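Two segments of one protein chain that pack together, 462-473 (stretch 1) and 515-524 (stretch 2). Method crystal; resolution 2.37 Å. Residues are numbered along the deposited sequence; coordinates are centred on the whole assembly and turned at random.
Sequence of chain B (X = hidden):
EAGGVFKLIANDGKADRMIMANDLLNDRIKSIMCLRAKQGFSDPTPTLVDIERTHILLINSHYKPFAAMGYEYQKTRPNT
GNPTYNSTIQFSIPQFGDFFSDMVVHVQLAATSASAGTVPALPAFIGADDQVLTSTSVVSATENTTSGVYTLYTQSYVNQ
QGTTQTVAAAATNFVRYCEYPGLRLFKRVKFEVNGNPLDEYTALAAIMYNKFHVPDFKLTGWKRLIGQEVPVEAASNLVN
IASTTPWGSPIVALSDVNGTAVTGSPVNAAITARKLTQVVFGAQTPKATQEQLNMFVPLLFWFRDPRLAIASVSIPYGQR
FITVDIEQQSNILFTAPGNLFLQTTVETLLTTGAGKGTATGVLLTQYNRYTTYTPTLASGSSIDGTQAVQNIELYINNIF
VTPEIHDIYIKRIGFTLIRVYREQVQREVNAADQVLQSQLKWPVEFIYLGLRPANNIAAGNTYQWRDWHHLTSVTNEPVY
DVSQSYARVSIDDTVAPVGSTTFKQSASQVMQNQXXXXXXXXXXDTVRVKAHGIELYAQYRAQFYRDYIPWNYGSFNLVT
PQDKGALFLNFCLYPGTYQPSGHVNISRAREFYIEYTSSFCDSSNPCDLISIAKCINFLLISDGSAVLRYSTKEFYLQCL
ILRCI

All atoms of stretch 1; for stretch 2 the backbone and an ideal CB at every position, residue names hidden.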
# COMPACT_ATOMS: atom_id res chain seq x y z
N THR B 462 13.20 -23.81 10.22
CA THR B 462 11.99 -23.48 10.96
C THR B 462 11.23 -22.31 10.35
O THR B 462 10.09 -22.06 10.75
CB THR B 462 12.33 -23.18 12.42
OG1 THR B 462 13.22 -22.06 12.49
CG2 THR B 462 12.98 -24.38 13.08
N TYR B 463 11.83 -21.60 9.40
CA TYR B 463 11.15 -20.56 8.64
C TYR B 463 10.80 -21.01 7.23
O TYR B 463 10.54 -20.17 6.36
CB TYR B 463 12.00 -19.29 8.60
CG TYR B 463 11.94 -18.47 9.88
CD1 TYR B 463 12.80 -18.74 10.93
CD2 TYR B 463 11.03 -17.43 10.02
CE1 TYR B 463 12.75 -18.00 12.10
CE2 TYR B 463 10.98 -16.68 11.18
CZ TYR B 463 11.84 -16.97 12.22
OH TYR B 463 11.79 -16.22 13.37
N GLN B 464 10.81 -22.33 6.98
CA GLN B 464 10.43 -22.84 5.67
C GLN B 464 9.00 -22.45 5.31
O GLN B 464 8.70 -22.23 4.13
CB GLN B 464 10.58 -24.36 5.62
CG GLN B 464 10.29 -24.95 4.24
CD GLN B 464 9.76 -26.36 4.30
OE1 GLN B 464 9.54 -27.00 3.27
NE2 GLN B 464 9.54 -26.87 5.51
N TRP B 465 8.12 -22.36 6.31
CA TRP B 465 6.75 -21.91 6.07
C TRP B 465 6.70 -20.56 5.37
O TRP B 465 5.71 -20.25 4.70
CB TRP B 465 5.99 -21.84 7.40
CG TRP B 465 6.51 -20.79 8.32
CD1 TRP B 465 7.51 -20.92 9.24
CD2 TRP B 465 6.05 -19.43 8.42
NE1 TRP B 465 7.70 -19.73 9.91
CE2 TRP B 465 6.82 -18.80 9.42
CE3 TRP B 465 5.06 -18.69 7.77
CZ2 TRP B 465 6.63 -17.47 9.78
CZ3 TRP B 465 4.88 -17.37 8.12
CH2 TRP B 465 5.66 -16.77 9.12
N ARG B 466 7.74 -19.75 5.52
CA ARG B 466 7.83 -18.42 4.93
C ARG B 466 8.81 -18.33 3.77
O ARG B 466 8.53 -17.67 2.78
CB ARG B 466 8.23 -17.40 6.00
CG ARG B 466 8.32 -15.96 5.53
CD ARG B 466 9.13 -15.14 6.51
NE ARG B 466 10.54 -15.50 6.48
CZ ARG B 466 11.44 -15.12 7.38
NH1 ARG B 466 11.07 -14.37 8.41
NH2 ARG B 466 12.70 -15.51 7.27
N ASP B 467 9.96 -19.01 3.88
CA ASP B 467 11.03 -18.85 2.90
C ASP B 467 10.83 -19.67 1.63
O ASP B 467 11.60 -19.49 0.68
CB ASP B 467 12.38 -19.25 3.52
CG ASP B 467 12.80 -18.33 4.65
OD1 ASP B 467 12.23 -17.22 4.75
OD2 ASP B 467 13.70 -18.71 5.42
N TRP B 468 9.82 -20.54 1.57
CA TRP B 468 9.74 -21.49 0.47
C TRP B 468 9.53 -20.80 -0.87
O TRP B 468 10.03 -21.27 -1.90
CB TRP B 468 8.63 -22.51 0.72
CG TRP B 468 7.25 -21.99 0.49
CD1 TRP B 468 6.43 -21.39 1.39
CD2 TRP B 468 6.52 -22.03 -0.75
NE1 TRP B 468 5.24 -21.05 0.80
CE2 TRP B 468 5.27 -21.43 -0.51
CE3 TRP B 468 6.80 -22.52 -2.02
CZ2 TRP B 468 4.30 -21.31 -1.51
CZ3 TRP B 468 5.84 -22.39 -3.01
CH2 TRP B 468 4.61 -21.79 -2.75
N HIS B 469 8.81 -19.68 -0.89
CA HIS B 469 8.57 -18.96 -2.14
C HIS B 469 9.58 -17.84 -2.38
O HIS B 469 9.58 -17.25 -3.47
CB HIS B 469 7.15 -18.39 -2.16
CG HIS B 469 6.87 -17.39 -1.08
ND1 HIS B 469 7.15 -16.05 -1.22
CD2 HIS B 469 6.34 -17.54 0.16
CE1 HIS B 469 6.80 -15.41 -0.11
NE2 HIS B 469 6.31 -16.30 0.74
N HIS B 470 10.44 -17.53 -1.41
CA HIS B 470 11.46 -16.51 -1.62
C HIS B 470 12.58 -17.05 -2.50
O HIS B 470 13.00 -18.20 -2.38
CB HIS B 470 12.02 -16.05 -0.28
CG HIS B 470 11.10 -15.15 0.49
ND1 HIS B 470 11.16 -13.78 0.39
CD2 HIS B 470 10.10 -15.43 1.36
CE1 HIS B 470 10.23 -13.25 1.18
NE2 HIS B 470 9.58 -14.23 1.78
N LEU B 471 13.08 -16.19 -3.39
CA LEU B 471 14.15 -16.55 -4.31
C LEU B 471 15.52 -16.07 -3.84
O LEU B 471 16.48 -16.15 -4.61
CB LEU B 471 13.85 -16.00 -5.71
CG LEU B 471 12.54 -16.49 -6.34
CD1 LEU B 471 12.37 -15.92 -7.74
CD2 LEU B 471 12.49 -18.01 -6.36
N THR B 472 15.63 -15.58 -2.61
CA THR B 472 16.89 -15.17 -2.03
C THR B 472 17.15 -15.95 -0.75
O THR B 472 16.34 -16.78 -0.32
CB THR B 472 16.91 -13.66 -1.73
OG1 THR B 472 15.91 -13.36 -0.75
CG2 THR B 472 16.65 -12.86 -2.98
N SER B 473 18.29 -15.67 -0.13
CA SER B 473 18.62 -16.19 1.19
C SER B 473 18.13 -15.19 2.23
O SER B 473 18.52 -14.02 2.19
CB SER B 473 20.12 -16.44 1.32
OG SER B 473 20.43 -17.00 2.59
N UNK B 515 9.93 -7.98 16.94
CA UNK B 515 9.63 -8.21 15.53
C UNK B 515 10.78 -8.97 14.88
O UNK B 515 11.93 -8.87 15.30
CB UNK B 515 9.38 -6.89 14.80
N UNK B 516 10.45 -9.72 13.83
CA UNK B 516 11.43 -10.40 13.00
C UNK B 516 11.43 -9.73 11.63
O UNK B 516 10.40 -9.70 10.95
CB UNK B 516 11.13 -11.90 12.89
N UNK B 517 12.57 -9.18 11.24
CA UNK B 517 12.74 -8.54 9.94
C UNK B 517 13.34 -9.57 8.98
O UNK B 517 14.46 -10.04 9.23
CB UNK B 517 13.62 -7.30 10.04
N UNK B 518 12.64 -9.94 7.91
CA UNK B 518 13.23 -10.84 6.90
C UNK B 518 14.18 -10.08 6.00
O UNK B 518 13.77 -9.28 5.15
CB UNK B 518 12.14 -11.51 6.06
N UNK B 519 15.48 -10.32 6.17
CA UNK B 519 16.53 -9.64 5.42
C UNK B 519 16.94 -10.53 4.25
O UNK B 519 17.36 -11.67 4.46
CB UNK B 519 17.73 -9.32 6.31
N UNK B 520 16.82 -10.00 3.04
CA UNK B 520 17.09 -10.77 1.83
C UNK B 520 18.53 -10.55 1.37
O UNK B 520 18.98 -9.41 1.23
CB UNK B 520 16.11 -10.39 0.72
N UNK B 521 19.24 -11.65 1.13
CA UNK B 521 20.58 -11.62 0.55
C UNK B 521 20.49 -12.19 -0.86
O UNK B 521 20.20 -13.38 -1.03
CB UNK B 521 21.58 -12.40 1.40
N UNK B 522 20.71 -11.34 -1.86
CA UNK B 522 20.57 -11.75 -3.25
C UNK B 522 21.53 -12.89 -3.57
O UNK B 522 22.68 -12.90 -3.15
CB UNK B 522 20.82 -10.57 -4.19
N UNK B 523 21.03 -13.87 -4.33
CA UNK B 523 21.83 -15.01 -4.76
C UNK B 523 22.37 -14.86 -6.18
O UNK B 523 23.27 -15.61 -6.56
CB UNK B 523 21.00 -16.29 -4.66
N UNK B 524 21.85 -13.92 -6.96
CA UNK B 524 22.32 -13.66 -8.31
C UNK B 524 22.95 -12.28 -8.37
O UNK B 524 22.32 -11.29 -7.97
CB UNK B 524 21.18 -13.78 -9.32

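Position 515 is in the strand, with phi/psi of -106/152. Its ideal CB has nothing of stretch 1 within 5.5 Å, so stretch 1 sets no demand. The residue is Tyr515, and its ring makes no contact here.

Position 516 points toward stretch 1. Its ideal CB lies 4.4 Å from Tyr463 OH and 5.1 Å from Arg466 NH1. A medium apolar chain would suit, and so would a polar one able to meet the hydroxyl. The residue is Ile516. Its CG1 is 3.7 Å from Tyr463 OH, and its CG2 is 4.3 Å from Tyr463 CE2. The same CG2 sits at the edge of the Arg466 guanidinium, 3.9 Å from NH1.

Position 517 points away, as alternation along a strand requires. Stretch 1 leaves the choice open. It is Val517.

Position 518 points toward stretch 1 again. The ideal CB is 3.9 Å from Arg466 NH1. An acid could meet the charge, but Arg466 NE already forms a salt bridge with Asp467 OD1 at 3.0 Å, so a compact apolar group also fits. Phi of -78° permits proline. The residue is Pro518, whose CB lies over one face of the guanidinium, 3.9 Å from Arg466 NH1.

Position 519 points away and is free of stretch 1 at CB. It is Val519.

Position 520 points sideways. The ideal CB is 3.3 Å from Thr472 OG1, and the His470 ring lies within reach of a longer chain. Glutamine, glutamate or another polar chain would suit. The residue is Glu520. Its OE2 stays 4.2 Å from His470 ND1, so the link is made by water 1. This water donates to Glu520 OE2 at 2.7 Å, accepts from Thr472 OG1 at 2.6 Å, and bonds His470 ND1 at 2.7 Å.

Position 521 pairs with Ser473 in an antiparallel bridge. Its N donates to Ser473 O at 2.7 Å, and Ser473 N donates to its O at 3.1 Å. Both side chains lie on the same face, so a small or beta-branched residue suits. It is Thr521, with CB 4.3 Å from Ser473 CB. Water 2 joins Thr521 OG1 at 2.6 Å to Ser473 O at 2.9 Å.

Position 522 points away, so a long polar chain is possible. It is Glu522, whose CA is 4.1 Å from Thr472 CG2.

Position 523 points toward stretch 1, with the ideal CB 4.5 Å from Leu471 O. A small residue, polar or apolar, would fit. Thr523 places CG2 4.0 Å from Ser473 N and OG1 3.4 Å from Leu471 O.

Position 524 points sideways, without contact. It is Leu524.

Stretch 2 515-524: YIVPVETETL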
# COMPACT_ATOMS: atom_id res chain seq x y z
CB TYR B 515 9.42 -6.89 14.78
CG TYR B 515 8.31 -6.00 15.31
CD1 TYR B 515 8.55 -5.08 16.32
CD2 TYR B 515 7.03 -6.07 14.77
CE1 TYR B 515 7.54 -4.26 16.80
CE2 TYR B 515 6.01 -5.25 15.25
CZ TYR B 515 6.27 -4.35 16.26
OH TYR B 515 5.27 -3.54 16.73
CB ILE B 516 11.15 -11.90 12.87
CG1 ILE B 516 11.47 -12.63 14.17
CG2 ILE B 516 11.94 -12.50 11.72
CD1 ILE B 516 12.95 -12.69 14.48
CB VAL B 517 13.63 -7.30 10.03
CG1 VAL B 517 13.87 -6.72 8.64
CG2 VAL B 517 13.01 -6.26 10.94
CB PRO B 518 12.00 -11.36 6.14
CG PRO B 518 10.99 -10.27 6.29
CD PRO B 518 11.22 -9.65 7.64
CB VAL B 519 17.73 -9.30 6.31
CG1 VAL B 519 18.81 -8.60 5.50
CG2 VAL B 519 17.29 -8.44 7.48
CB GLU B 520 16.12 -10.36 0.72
CG GLU B 520 14.66 -10.65 1.03
CD GLU B 520 13.72 -10.00 0.04
OE1 GLU B 520 13.17 -8.92 0.35
OE2 GLU B 520 13.53 -10.57 -1.06
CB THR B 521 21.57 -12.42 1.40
OG1 THR B 521 21.59 -11.89 2.73
CG2 THR B 521 22.96 -12.35 0.81
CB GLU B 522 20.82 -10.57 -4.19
CG GLU B 522 19.77 -9.47 -4.10
CD GLU B 522 20.09 -8.29 -5.00
OE1 GLU B 522 20.71 -8.49 -6.06
OE2 GLU B 522 19.71 -7.15 -4.64
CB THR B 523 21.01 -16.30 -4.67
OG1 THR B 523 19.79 -16.16 -5.42
CG2 THR B 523 20.68 -16.62 -3.22
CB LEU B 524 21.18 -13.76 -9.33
CG LEU B 524 20.54 -15.13 -9.55
CD1 LEU B 524 19.26 -15.00 -10.37
CD2 LEU B 524 21.52 -16.06 -10.24
O HOH W 1 13.32 -13.22 -1.19
O HOH W 2 20.00 -13.03 4.42
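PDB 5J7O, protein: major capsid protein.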